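Local coordinates for uncharacterized protein (Bifidobacterium adolescentis ATCC 15703, PDB 3CPG) that probably binds pyridoxal 5'-phosphate and takes part in keeping the cellular supply of this cofactor in balance, at residues Ile144-Ala147 and Glu148-Arg152; Ala206-Asp210 and Glu211-Arg215; Val261-Gly264 and Thr265-Phe268; Ala66-Asp69 and Ala70-Met74. One frame throughout, in Å; residues are numbered along the deposited sequence.

Interaction 1: residues Ile144-Ala147 and Glu148-Arg152; sequences IDLA and EKISR
Glu148 lies one helical turn beyond Ile144, and its N-H bonds to Ile144 O (2.9 Å) in the regular pattern of an alpha helix. Its CG sits anti to the carbonyl carbon (chi1 -65°), which turns the chain back toward Ile144, so that the methylene and carboxyl carbons lie beside the CG2 methyl. OE1 comes to 4.1 Å from OD1 of Asp145, the two carboxylate planes 71° apart. These like charges are bridged by water: one water donates to Asp145 OD1 (3.2 Å) and to Glu148 OE1 (3.0 Å), which should ease their repulsion.

Lys149 follows, bonded through its N to Asp145 O. Its fully extended chain runs back along the helix surface, resting CG and CD on that carbonyl, and ends in a weak salt bridge from NZ to Asp145 OD2 (3.3 Å); the same ammonium also bonds Ser125 OG. A long flexible residue suits this half-exposed edge, with apolar methylenes below and a charge at the tip.

Ile150 turns inward, its CD1 meeting Leu146 CG at 4.0 Å, two branched apolar side chains in contact one turn apart. Ser151 N bonds Ala147 O, while its OG reaches Asp194 O.

Helix 144-157 links parallel strands 137-141 and 161-166 in a beta-alpha-beta unit; Ile150 packs on Ile138 and Val141, and Ile144 and Ala147 on helix 183-191.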
ATOM      1  N   ILE A 144     -13.870   1.902 -11.903  1.00  9.35           N
ATOM      2  CA  ILE A 144     -14.866   0.851 -11.777  1.00  9.70           C
ATOM      3  C   ILE A 144     -14.483  -0.225 -12.783  1.00 10.70           C
ATOM      4  O   ILE A 144     -14.615  -1.422 -12.516  1.00 10.23           O
ATOM      5  CB  ILE A 144     -16.282   1.372 -12.118  1.00 11.26           C
ATOM      6  CG1 ILE A 144     -16.757   2.332 -11.024  1.00 11.79           C
ATOM      7  CG2 ILE A 144     -17.241   0.202 -12.278  1.00 13.20           C
ATOM      8  CD1 ILE A 144     -18.120   2.970 -11.292  1.00 14.19           C
ATOM      9  N   ASP A 145     -13.991   0.218 -13.937  1.00 10.83           N
ATOM     10  CA  ASP A 145     -13.589  -0.688 -15.011  1.00 12.08           C
ATOM     11  C   ASP A 145     -12.507  -1.662 -14.546  1.00 10.57           C
ATOM     12  O   ASP A 145     -12.630  -2.873 -14.742  1.00  8.07           O
ATOM     13  CB  ASP A 145     -13.097   0.125 -16.214  1.00 14.16           C
ATOM     14  CG  ASP A 145     -12.760  -0.741 -17.414  1.00 19.44           C
ATOM     15  OD1 ASP A 145     -13.553  -1.650 -17.741  1.00 20.82           O
ATOM     16  OD2 ASP A 145     -11.707  -0.500 -18.042  1.00 21.71           O
ATOM     17  N   LEU A 146     -11.450  -1.137 -13.930  1.00  7.52           N
ATOM     18  CA  LEU A 146     -10.374  -1.999 -13.446  1.00  6.21           C
ATOM     19  C   LEU A 146     -10.890  -2.925 -12.349  1.00  6.73           C
ATOM     20  O   LEU A 146     -10.581  -4.111 -12.336  1.00  6.17           O
ATOM     21  CB  LEU A 146      -9.199  -1.163 -12.913  1.00  5.86           C
ATOM     22  CG  LEU A 146      -7.976  -1.931 -12.388  1.00  5.63           C
ATOM     23  CD1 LEU A 146      -7.494  -2.915 -13.444  1.00  5.16           C
ATOM     24  CD2 LEU A 146      -6.856  -0.953 -12.023  1.00  4.86           C
ATOM     25  N   ALA A 147     -11.692  -2.380 -11.441  1.00  6.44           N
ATOM     26  CA  ALA A 147     -12.247  -3.166 -10.346  1.00  6.64           C
ATOM     27  C   ALA A 147     -13.047  -4.352 -10.879  1.00  6.97           C
ATOM     28  O   ALA A 147     -12.995  -5.446 -10.318  1.00  5.82           O
ATOM     29  CB  ALA A 147     -13.132  -2.284  -9.470  1.00  4.88           C
ATOM     30  N   GLU A 148     -13.793  -4.129 -11.957  1.00  7.05           N
ATOM     31  CA  GLU A 148     -14.592  -5.196 -12.559  1.00  8.93           C
ATOM     32  C   GLU A 148     -13.682  -6.272 -13.145  1.00  8.00           C
ATOM     33  O   GLU A 148     -13.949  -7.466 -13.011  1.00  9.25           O
ATOM     34  CB  GLU A 148     -15.489  -4.645 -13.671  1.00 12.97           C
ATOM     35  CG  GLU A 148     -16.564  -3.671 -13.222  1.00 19.99           C
ATOM     36  CD  GLU A 148     -17.389  -3.139 -14.386  1.00 24.41           C
ATOM     37  OE1 GLU A 148     -16.792  -2.648 -15.368  1.00 26.82           O
ATOM     38  OE2 GLU A 148     -18.636  -3.205 -14.318  1.00 27.93           O
ATOM     39  N   LYS A 149     -12.607  -5.847 -13.799  1.00  6.08           N
ATOM     40  CA  LYS A 149     -11.674  -6.796 -14.396  1.00  5.97           C
ATOM     41  C   LYS A 149     -11.022  -7.653 -13.316  1.00  4.70           C
ATOM     42  O   LYS A 149     -10.818  -8.847 -13.501  1.00  5.29           O
ATOM     43  CB  LYS A 149     -10.604  -6.057 -15.199  1.00  6.38           C
ATOM     44  CG  LYS A 149     -11.158  -5.324 -16.401  1.00  8.52           C
ATOM     45  CD  LYS A 149     -10.083  -4.505 -17.091  1.00  8.21           C
ATOM     46  CE  LYS A 149     -10.672  -3.701 -18.239  1.00  9.15           C
ATOM     47  NZ  LYS A 149      -9.624  -2.897 -18.926  1.00 10.38           N
ATOM     48  N   ILE A 150     -10.697  -7.040 -12.184  1.00  4.03           N
ATOM     49  CA  ILE A 150     -10.083  -7.784 -11.091  1.00  3.51           C
ATOM     50  C   ILE A 150     -11.126  -8.725 -10.498  1.00  5.01           C
ATOM     51  O   ILE A 150     -10.832  -9.879 -10.184  1.00  6.13           O
ATOM     52  CB  ILE A 150      -9.543  -6.819 -10.008  1.00  4.83           C
ATOM     53  CG1 ILE A 150      -8.410  -5.979 -10.608  1.00  5.62           C
ATOM     54  CG2 ILE A 150      -9.068  -7.601  -8.783  1.00  4.73           C
ATOM     55  CD1 ILE A 150      -7.877  -4.889  -9.693  1.00  5.68           C
ATOM     56  N   SER A 151     -12.352  -8.235 -10.368  1.00  5.87           N
ATOM     57  CA  SER A 151     -13.441  -9.037  -9.822  1.00  7.22           C
ATOM     58  C   SER A 151     -13.672 -10.317 -10.633  1.00  7.81           C
ATOM     59  O   SER A 151     -13.754 -11.413 -10.076  1.00  7.89           O
ATOM     60  CB  SER A 151     -14.734  -8.214  -9.795  1.00  7.91           C
ATOM     61  OG  SER A 151     -15.848  -9.023  -9.457  1.00 10.00           O
ATOM     62  N   ARG A 152     -13.777 -10.173 -11.949  1.00  8.79           N
ATOM     63  CA  ARG A 152     -14.015 -11.324 -12.820  1.00  9.98           C
ATOM     64  C   ARG A 152     -12.963 -12.407 -12.612  1.00  9.06           C
ATOM     65  O   ARG A 152     -13.278 -13.596 -12.541  1.00  9.72           O
ATOM     66  CB  ARG A 152     -13.990 -10.893 -14.286  1.00 12.23           C
ATOM     67  CG  ARG A 152     -14.984  -9.815 -14.654  1.00 17.92           C
ATOM     68  CD  ARG A 152     -14.800  -9.438 -16.114  1.00 20.63           C
ATOM     69  NE  ARG A 152     -15.150 -10.540 -17.002  1.00 22.17           N
ATOM     70  CZ  ARG A 152     -16.394 -10.825 -17.376  1.00 23.33           C
ATOM     71  NH1 ARG A 152     -17.403 -10.085 -16.942  1.00 26.15           N
ATOM     72  NH2 ARG A 152     -16.630 -11.848 -18.181  1.00 23.46           N
TER
HETATM   73  O   HOH W   1     -14.710  -3.858 -17.221  1.00 27.66           O
HETATM   74  O   HOH W   2     -16.592  -0.685 -17.653  1.00 41.82           O

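Interaction 2: residues Ala206-Asp210 and Glu211-Arg215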
ATOM      1  N   ALA A 206       0.534  14.922  -4.138  1.00  8.41           N
ATOM      2  CA  ALA A 206       1.013  15.933  -5.074  1.00  9.51           C
ATOM      3  C   ALA A 206       2.521  16.105  -4.920  1.00 10.58           C
ATOM      4  O   ALA A 206       3.016  16.344  -3.817  1.00 10.29           O
ATOM      5  CB  ALA A 206       0.307  17.261  -4.813  1.00  9.78           C
ATOM      6  N   HIS A 207       3.251  15.968  -6.022  1.00 10.85           N
ATOM      7  CA  HIS A 207       4.701  16.131  -5.993  1.00 11.88           C
ATOM      8  C   HIS A 207       5.007  17.617  -6.129  1.00 13.62           C
ATOM      9  O   HIS A 207       5.504  18.074  -7.160  1.00 13.86           O
ATOM     10  CB  HIS A 207       5.355  15.368  -7.147  1.00 13.22           C
ATOM     11  CG  HIS A 207       5.000  13.915  -7.188  1.00 14.07           C
ATOM     12  ND1 HIS A 207       5.163  13.078  -6.106  1.00 16.23           N
ATOM     13  CD2 HIS A 207       4.506  13.147  -8.187  1.00 14.76           C
ATOM     14  CE1 HIS A 207       4.786  11.856  -6.438  1.00 16.33           C
ATOM     15  NE2 HIS A 207       4.384  11.870  -7.695  1.00 15.34           N
ATOM     16  N   VAL A 208       4.693  18.365  -5.079  1.00 12.95           N
ATOM     17  CA  VAL A 208       4.917  19.801  -5.059  1.00 14.08           C
ATOM     18  C   VAL A 208       5.542  20.168  -3.717  1.00 14.96           C
ATOM     19  O   VAL A 208       5.602  19.336  -2.815  1.00 15.60           O
ATOM     20  CB  VAL A 208       3.587  20.564  -5.218  1.00 13.98           C
ATOM     21  CG1 VAL A 208       2.951  20.227  -6.560  1.00 13.64           C
ATOM     22  CG2 VAL A 208       2.639  20.192  -4.087  1.00 13.10           C
ATOM     23  N   HIS A 209       6.013  21.404  -3.589  1.00 15.74           N
ATOM     24  CA  HIS A 209       6.617  21.847  -2.337  1.00 17.78           C
ATOM     25  C   HIS A 209       5.653  22.705  -1.525  1.00 16.76           C
ATOM     26  O   HIS A 209       6.017  23.244  -0.481  1.00 19.60           O
ATOM     27  CB  HIS A 209       7.907  22.625  -2.613  1.00 20.84           C
ATOM     28  CG  HIS A 209       9.017  21.777  -3.151  1.00 23.70           C
ATOM     29  ND1 HIS A 209       8.955  21.164  -4.384  1.00 25.95           N
ATOM     30  CD2 HIS A 209      10.209  21.422  -2.614  1.00 25.36           C
ATOM     31  CE1 HIS A 209      10.059  20.466  -4.583  1.00 26.13           C
ATOM     32  NE2 HIS A 209      10.837  20.606  -3.524  1.00 27.00           N
ATOM     33  N   ASP A 210       4.422  22.823  -2.006  1.00 16.32           N
ATOM     34  CA  ASP A 210       3.404  23.611  -1.320  1.00 14.72           C
ATOM     35  C   ASP A 210       2.663  22.720  -0.330  1.00 14.12           C
ATOM     36  O   ASP A 210       1.852  21.883  -0.727  1.00 13.28           O
ATOM     37  CB  ASP A 210       2.408  24.185  -2.326  1.00 15.76           C
ATOM     38  CG  ASP A 210       1.507  25.234  -1.712  1.00 16.53           C
ATOM     39  OD1 ASP A 210       1.170  25.096  -0.517  1.00 15.44           O
ATOM     40  OD2 ASP A 210       1.131  26.188  -2.424  1.00 18.37           O
ATOM     41  N   GLU A 211       2.940  22.903   0.955  1.00 13.10           N
ATOM     42  CA  GLU A 211       2.300  22.101   1.988  1.00 13.81           C
ATOM     43  C   GLU A 211       0.786  22.268   2.071  1.00 11.86           C
ATOM     44  O   GLU A 211       0.093  21.362   2.528  1.00  9.94           O
ATOM     45  CB  GLU A 211       2.933  22.387   3.350  1.00 16.53           C
ATOM     46  CG  GLU A 211       4.231  21.624   3.585  1.00 23.70           C
ATOM     47  CD  GLU A 211       4.843  21.915   4.940  1.00 27.33           C
ATOM     48  OE1 GLU A 211       4.089  21.976   5.936  1.00 28.67           O
ATOM     49  OE2 GLU A 211       6.080  22.071   5.013  1.00 31.22           O
ATOM     50  N   THR A 212       0.260  23.414   1.642  1.00 10.47           N
ATOM     51  CA  THR A 212      -1.188  23.601   1.691  1.00  9.44           C
ATOM     52  C   THR A 212      -1.858  22.712   0.643  1.00  9.25           C
ATOM     53  O   THR A 212      -2.973  22.227   0.844  1.00  8.28           O
ATOM     54  CB  THR A 212      -1.598  25.077   1.457  1.00 10.65           C
ATOM     55  OG1 THR A 212      -1.197  25.497   0.148  1.00 13.32           O
ATOM     56  CG2 THR A 212      -0.944  25.979   2.497  1.00 10.13           C
ATOM     57  N   VAL A 213      -1.171  22.494  -0.474  1.00  9.25           N
ATOM     58  CA  VAL A 213      -1.694  21.646  -1.541  1.00  8.79           C
ATOM     59  C   VAL A 213      -1.622  20.183  -1.104  1.00  8.24           C
ATOM     60  O   VAL A 213      -2.551  19.405  -1.316  1.00  8.70           O
ATOM     61  CB  VAL A 213      -0.874  21.818  -2.837  1.00  9.87           C
ATOM     62  CG1 VAL A 213      -1.335  20.815  -3.891  1.00 10.19           C
ATOM     63  CG2 VAL A 213      -1.030  23.240  -3.359  1.00 11.90           C
ATOM     64  N   ILE A 214      -0.501  19.820  -0.495  1.00  7.22           N
ATOM     65  CA  ILE A 214      -0.294  18.461  -0.021  1.00  7.20           C
ATOM     66  C   ILE A 214      -1.326  18.112   1.051  1.00  6.71           C
ATOM     67  O   ILE A 214      -1.989  17.072   0.982  1.00  7.18           O
ATOM     68  CB  ILE A 214       1.133  18.312   0.548  1.00  7.38           C
ATOM     69  CG1 ILE A 214       2.147  18.496  -0.587  1.00  9.82           C
ATOM     70  CG2 ILE A 214       1.291  16.965   1.239  1.00  8.81           C
ATOM     71  CD1 ILE A 214       3.594  18.452  -0.154  1.00 10.43           C
ATOM     72  N   ARG A 215      -1.469  18.994   2.036  1.00  6.97           N
ATOM     73  CA  ARG A 215      -2.420  18.770   3.119  1.00  8.26           C
ATOM     74  C   ARG A 215      -3.855  18.683   2.610  1.00  6.62           C
ATOM     75  O   ARG A 215      -4.623  17.835   3.060  1.00  6.95           O
ATOM     76  CB  ARG A 215      -2.308  19.888   4.166  1.00 10.63           C
ATOM     77  CG  ARG A 215      -0.968  19.923   4.893  1.00 18.56           C
ATOM     78  CD  ARG A 215      -0.887  21.090   5.879  1.00 22.88           C
ATOM     79  NE  ARG A 215      -1.773  20.921   7.029  1.00 25.47           N
ATOM     80  CZ  ARG A 215      -1.631  19.970   7.949  1.00 27.16           C
ATOM     81  NH1 ARG A 215      -0.639  19.098   7.855  1.00 30.17           N
ATOM     82  NH2 ARG A 215      -2.479  19.892   8.964  1.00 27.85           N
TER
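Asp210 meets Thr212 and Val213 across the first turn of helix 211-231, and its side chain can be traced outward. CB lies 3.7 Å from Val213 CG2, the first of several carbon contacts with that methyl. CG, anti to the backbone N (chi1 -168°), swings forward over the start of the helix, where the same methyl comes to 3.6 Å, the two side chains crossing at about a right angle. At the tip, OD1 does the polar work. It takes the N-H of Thr212 at 2.9 Å, on its anti side and 20° out of the carboxylate plane, and receives the hydroxyl OG1 of Thr212 in a very short bond of 2.5 Å. A longer, weak bond from Val213 N reaches OD1 as well. The other oxygen, OD2, lies against Val213 CG2.

This is an N-cap: aspartate is short enough to fold its carboxylate onto N-H groups that have no preceding helical carbonyl to bond, and its negative charge should also suit the positive end of the helix dipole. Threonine adds a hydroxyl to the grip on OD1. The backbone of the cap takes part too, since Asp210 O accepts from Ile214 N at 3.1 Å, the first regular backbone bond of the helix.

Beneath the cap, the loop leading from strand 196-202 folds back on the helix. Val208 CG2 touches both Val213 CG1 and Ile214 CG1, the latter at 3.9 Å, while Ala206 CB touches Val213 CG1. Compact apolar residues let the loop lie close here, and Ile214 packs onward against Leu252 of helix 250-255.

Interaction 3: residues Val261-Gly264 and Thr265-Phe268. With ACT (acetate ion), chain B.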
ATOM      1  N   VAL A 261       1.731   4.417   5.472  1.00  5.60           N
ATOM      2  CA  VAL A 261       2.650   5.283   4.751  1.00  5.16           C
ATOM      3  C   VAL A 261       3.495   4.341   3.907  1.00  5.82           C
ATOM      4  O   VAL A 261       3.856   3.260   4.366  1.00  7.32           O
ATOM      5  CB  VAL A 261       3.551   6.114   5.699  1.00  3.75           C
ATOM      6  CG1 VAL A 261       2.698   7.127   6.455  1.00  5.08           C
ATOM      7  CG2 VAL A 261       4.299   5.203   6.665  1.00  5.72           C
ATOM      8  N   ARG A 262       3.769   4.741   2.667  1.00  6.10           N
ATOM      9  CA  ARG A 262       4.553   3.933   1.734  1.00  5.57           C
ATOM     10  C   ARG A 262       5.935   4.560   1.600  1.00  4.87           C
ATOM     11  O   ARG A 262       6.093   5.605   0.979  1.00  6.55           O
ATOM     12  CB  ARG A 262       3.855   3.893   0.370  1.00  4.15           C
ATOM     13  CG  ARG A 262       2.402   3.444   0.433  1.00  5.69           C
ATOM     14  CD  ARG A 262       1.825   3.261  -0.963  1.00  5.25           C
ATOM     15  NE  ARG A 262       1.949   4.474  -1.769  1.00  7.11           N
ATOM     16  CZ  ARG A 262       1.165   5.542  -1.655  1.00  8.48           C
ATOM     17  NH1 ARG A 262       0.181   5.561  -0.766  1.00  6.02           N
ATOM     18  NH2 ARG A 262       1.373   6.600  -2.428  1.00  8.75           N
ATOM     19  N   VAL A 263       6.940   3.903   2.173  1.00  5.38           N
ATOM     20  CA  VAL A 263       8.291   4.443   2.172  1.00  4.43           C
ATOM     21  C   VAL A 263       9.326   3.616   1.414  1.00  5.50           C
ATOM     22  O   VAL A 263       9.474   2.413   1.640  1.00  5.02           O
ATOM     23  CB  VAL A 263       8.777   4.637   3.627  1.00  5.16           C
ATOM     24  CG1 VAL A 263      10.109   5.368   3.648  1.00  8.13           C
ATOM     25  CG2 VAL A 263       7.726   5.410   4.422  1.00  7.37           C
ATOM     26  N   GLY A 264      10.047   4.285   0.520  1.00  6.22           N
ATOM     27  CA  GLY A 264      11.077   3.624  -0.256  1.00  6.78           C
ATOM     28  C   GLY A 264      12.457   4.177   0.049  1.00  7.90           C
ATOM     29  O   GLY A 264      13.253   3.540   0.736  1.00  7.41           O
ATOM     30  N   THR A 265      12.727   5.382  -0.446  1.00  7.76           N
ATOM     31  CA  THR A 265      14.022   6.033  -0.269  1.00  9.60           C
ATOM     32  C   THR A 265      14.534   6.161   1.168  1.00  8.55           C
ATOM     33  O   THR A 265      15.713   5.910   1.432  1.00  7.69           O
ATOM     34  CB  THR A 265      14.010   7.431  -0.918  1.00 11.17           C
ATOM     35  OG1 THR A 265      13.647   7.302  -2.298  1.00 16.56           O
ATOM     36  CG2 THR A 265      15.375   8.079  -0.827  1.00 14.42           C
ATOM     37  N   ALA A 266      13.665   6.548   2.096  1.00  7.58           N
ATOM     38  CA  ALA A 266      14.091   6.709   3.482  1.00  7.80           C
ATOM     39  C   ALA A 266      14.595   5.401   4.084  1.00  8.09           C
ATOM     40  O   ALA A 266      15.327   5.406   5.077  1.00 10.24           O
ATOM     41  CB  ALA A 266      12.949   7.269   4.324  1.00  8.80           C
ATOM     42  N   ILE A 267      14.204   4.283   3.480  1.00  8.21           N
ATOM     43  CA  ILE A 267      14.616   2.969   3.961  1.00  7.33           C
ATOM     44  C   ILE A 267      15.805   2.411   3.192  1.00  6.81           C
ATOM     45  O   ILE A 267      16.817   2.022   3.782  1.00  8.08           O
ATOM     46  CB  ILE A 267      13.464   1.938   3.845  1.00  5.55           C
ATOM     47  CG1 ILE A 267      12.358   2.273   4.849  1.00  6.76           C
ATOM     48  CG2 ILE A 267      13.999   0.519   4.077  1.00  5.87           C
ATOM     49  CD1 ILE A 267      11.129   1.404   4.714  1.00  6.30           C
ATOM     50  N   PHE A 268      15.673   2.381   1.874  1.00  5.36           N
ATOM     51  CA  PHE A 268      16.698   1.829   1.001  1.00  6.80           C
ATOM     52  C   PHE A 268      17.684   2.843   0.428  1.00  9.45           C
ATOM     53  O   PHE A 268      18.679   2.450  -0.191  1.00  9.51           O
ATOM     54  CB  PHE A 268      16.013   1.075  -0.137  1.00  5.88           C
ATOM     55  CG  PHE A 268      15.118  -0.033   0.334  1.00  7.19           C
ATOM     56  CD1 PHE A 268      15.657  -1.181   0.907  1.00  6.13           C
ATOM     57  CD2 PHE A 268      13.733   0.077   0.228  1.00  6.05           C
ATOM     58  CE1 PHE A 268      14.831  -2.208   1.370  1.00  7.20           C
ATOM     59  CE2 PHE A 268      12.900  -0.942   0.687  1.00  6.89           C
ATOM     60  CZ  PHE A 268      13.452  -2.090   1.261  1.00  5.25           C
TER
HETATM   61  C   ACT B 301       9.777   7.222  -1.412  1.00 11.27           C
HETATM   62  O   ACT B 301      10.529   6.422  -1.939  1.00 11.57           O
HETATM   63  OXT ACT B 301       9.329   6.997  -0.299  1.00  8.36           O
HETATM   64  CH3 ACT B 301       9.400   8.490  -2.138  1.00 13.68           C
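Val263 and Ile267 cross at about a right angle, CG1 to CG1 at 4.0 Å, where the chain leaves strand 260-263 and curls into a turn. With CG1 anti to the backbone N (chi1 -173°), the valine directs that methyl into the turn, tightly against Ala266 CB (3.5 Å), closer than carbons usually pack, a place that suits a small side chain. Ile267 spreads in two directions: CD1 reaches back to Val263, while CG2 sits 3.6 Å above the plane of the Phe268 ring, over its centre, a CH-pi type of packing.

Both bonds that close the turn end on Gly264 O. Phe268 N approaches nearly straight on at 2.9 Å, with an N-H...O angle of 177°, whereas Ile267 N comes from above the carbonyl plane. On the far side of the peptide, an acetate ion, probably from the crystallisation liquor, is held by Gly264 N at its OXT (2.9 Å) and by Thr265 N at its O (2.9 Å), with Thr265 OG1 adding a longer bond. Such backbone N-H groups at the C-terminal mouth of a TIM barrel are a common anion site; with predicted cofactor lysine Lys57 near Gly264, the acetate may mark where the phosphate of the cofactor binds. Glycine leaves the ion space, and Thr247 OG1 also bonds it.

Interaction 4: residues Ala66-Asp69 and Ala70-Met74; sequences AAID and AGVRM
Ala66 O receives a weak bond from Ala70 N as helix 61-69 comes to its end, and Ala70 CB rests on that carbonyl at 3.4 Å. The same N-H is shared with Ala67 O, again weakly. Ala67 O also takes Val72 N in a straighter bond (3.1 Å, N-H...O angle 161°), and Ala67 CB touches Val72 CG2 at 4.0 Å. Small alanines suit this side of the helix, which lies against Ile25 and Val29 of helix 19-42.

Ile68 has several partners. Its carbonyl accepts Gly71 N at 3.0 Å from well above the carbonyl plane. Together with the bond from Val72 N to Ala67 O, this makes a Schellman motif, the common way of ending an alpha helix: Gly71 takes a positive phi of 134°, where a side chain would be jammed against the preceding carbonyl, and so turns the chain toward strand 75-77. Ile68 O then accepts a second donor, Arg73 NH1 at 2.8 Å, lying at the edge of the guanidinium and near its plane. Arginine reaches back because its chain bends at chi2 (-71°), and NH1 also bonds its neighbour's carbonyl, Val72 O, so two carbonyls fix the rotation of the group. Its positive charge should also suit the negative end of the helix dipole. Ile68 CA adds a C-H...O contact to Val72 O, while its side chain packs on Ile115 and Phe99.

Asp69 faces outward and pairs with Arg97 in a salt bridge.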
ATOM      1  N   ALA A  66      16.151  -7.662   4.839  1.00  5.31           N
ATOM      2  CA  ALA A  66      16.891  -6.906   5.841  1.00  4.94           C
ATOM      3  C   ALA A  66      15.910  -5.902   6.442  1.00  5.65           C
ATOM      4  O   ALA A  66      15.942  -5.625   7.640  1.00  5.72           O
ATOM      5  CB  ALA A  66      18.082  -6.180   5.205  1.00  5.69           C
ATOM      6  N   ALA A  67      15.030  -5.360   5.600  1.00  5.16           N
ATOM      7  CA  ALA A  67      14.037  -4.393   6.060  1.00  5.83           C
ATOM      8  C   ALA A  67      13.013  -5.060   6.978  1.00  5.08           C
ATOM      9  O   ALA A  67      12.640  -4.511   8.014  1.00  5.12           O
ATOM     10  CB  ALA A  67      13.333  -3.756   4.868  1.00  5.02           C
ATOM     11  N   ILE A  68      12.552  -6.242   6.594  1.00  4.82           N
ATOM     12  CA  ILE A  68      11.582  -6.956   7.414  1.00  4.80           C
ATOM     13  C   ILE A  68      12.217  -7.346   8.741  1.00  6.28           C
ATOM     14  O   ILE A  68      11.597  -7.211   9.792  1.00  5.88           O
ATOM     15  CB  ILE A  68      11.046  -8.198   6.670  1.00  4.86           C
ATOM     16  CG1 ILE A  68      10.048  -7.738   5.602  1.00  5.53           C
ATOM     17  CG2 ILE A  68      10.389  -9.177   7.648  1.00  5.29           C
ATOM     18  CD1 ILE A  68       9.695  -8.799   4.567  1.00  4.65           C
ATOM     19  N   ASP A  69      13.464  -7.808   8.699  1.00  5.45           N
ATOM     20  CA  ASP A  69      14.141  -8.192   9.929  1.00  6.77           C
ATOM     21  C   ASP A  69      14.328  -6.995  10.855  1.00  7.67           C
ATOM     22  O   ASP A  69      14.429  -7.157  12.075  1.00  8.06           O
ATOM     23  CB  ASP A  69      15.502  -8.828   9.627  1.00  7.60           C
ATOM     24  CG  ASP A  69      15.378 -10.254   9.124  1.00 10.51           C
ATOM     25  OD1 ASP A  69      14.421 -10.944   9.534  1.00 10.98           O
ATOM     26  OD2 ASP A  69      16.243 -10.690   8.336  1.00 10.85           O
ATOM     27  N   ALA A  70      14.368  -5.797  10.276  1.00  6.27           N
ATOM     28  CA  ALA A  70      14.555  -4.577  11.059  1.00  7.18           C
ATOM     29  C   ALA A  70      13.261  -4.026  11.643  1.00  7.21           C
ATOM     30  O   ALA A  70      13.288  -3.058  12.404  1.00  7.76           O
ATOM     31  CB  ALA A  70      15.231  -3.511  10.212  1.00  6.18           C
ATOM     32  N   GLY A  71      12.128  -4.623  11.280  1.00  6.25           N
ATOM     33  CA  GLY A  71      10.864  -4.157  11.823  1.00  5.88           C
ATOM     34  C   GLY A  71       9.717  -3.962  10.849  1.00  5.63           C
ATOM     35  O   GLY A  71       8.576  -3.756  11.277  1.00  6.38           O
ATOM     36  N   VAL A  72      10.000  -4.011   9.550  1.00  4.85           N
ATOM     37  CA  VAL A  72       8.947  -3.835   8.549  1.00  4.99           C
ATOM     38  C   VAL A  72       8.000  -5.030   8.553  1.00  5.89           C
ATOM     39  O   VAL A  72       8.443  -6.176   8.563  1.00  6.05           O
ATOM     40  CB  VAL A  72       9.544  -3.665   7.140  1.00  4.65           C
ATOM     41  CG1 VAL A  72       8.439  -3.735   6.099  1.00  4.11           C
ATOM     42  CG2 VAL A  72      10.270  -2.328   7.050  1.00  6.66           C
ATOM     43  N   ARG A  73       6.698  -4.760   8.542  1.00  5.35           N
ATOM     44  CA  ARG A  73       5.702  -5.824   8.562  1.00  5.38           C
ATOM     45  C   ARG A  73       4.687  -5.710   7.428  1.00  5.98           C
ATOM     46  O   ARG A  73       3.592  -6.254   7.507  1.00  4.76           O
ATOM     47  CB  ARG A  73       4.983  -5.831   9.911  1.00  6.18           C
ATOM     48  CG  ARG A  73       5.898  -6.172  11.077  1.00  9.21           C
ATOM     49  CD  ARG A  73       6.311  -7.643  11.041  1.00 10.05           C
ATOM     50  NE  ARG A  73       7.212  -7.999  12.137  1.00 13.03           N
ATOM     51  CZ  ARG A  73       8.532  -7.847  12.099  1.00 13.83           C
ATOM     52  NH1 ARG A  73       9.113  -7.346  11.017  1.00 13.24           N
ATOM     53  NH2 ARG A  73       9.272  -8.196  13.143  1.00 14.66           N
HETATM   54  N   MSE A  74       5.060  -4.987   6.381  1.00  5.01           N
HETATM   55  CA  MSE A  74       4.204  -4.833   5.217  1.00  5.10           C
HETATM   56  C   MSE A  74       5.049  -4.341   4.050  1.00  3.51           C
HETATM   57  O   MSE A  74       5.886  -3.459   4.218  1.00  3.96           O
HETATM   58  CB  MSE A  74       3.078  -3.841   5.510  1.00  8.59           C
HETATM   59  CG  MSE A  74       2.189  -3.564   4.293  1.00 10.72           C
HETATM   60 SE   MSE A  74       0.434  -2.774   4.668  1.00 25.74          SE
HETATM   61  CE  MSE A  74       0.912  -1.802   6.181  1.00  1.51           C
TER

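Along the chain the order is interaction 4, 1, 2 and 3, all within one alanine racemase-like TIM barrel. Interactions 3 and 4 are close neighbours, centres about 12 Å apart, and touch where Phe268 CZ meets Ala67 CB (4.0 Å); strand 51-55 lies between their strands, 260-263 and 75-77, in the parallel sheet. Interaction 1, on helix 144-157, lies on the opposite side of the chain's centre, about 29 Å from interaction 3 and 32 Å from interaction 4 between centres. Interaction 2 begins helix 211-231, its nearest atoms about 7 Å from interaction 3. Three contacts thus belong to the outer helices and their ends, while interaction 3 alone approaches the predicted cofactor lysine.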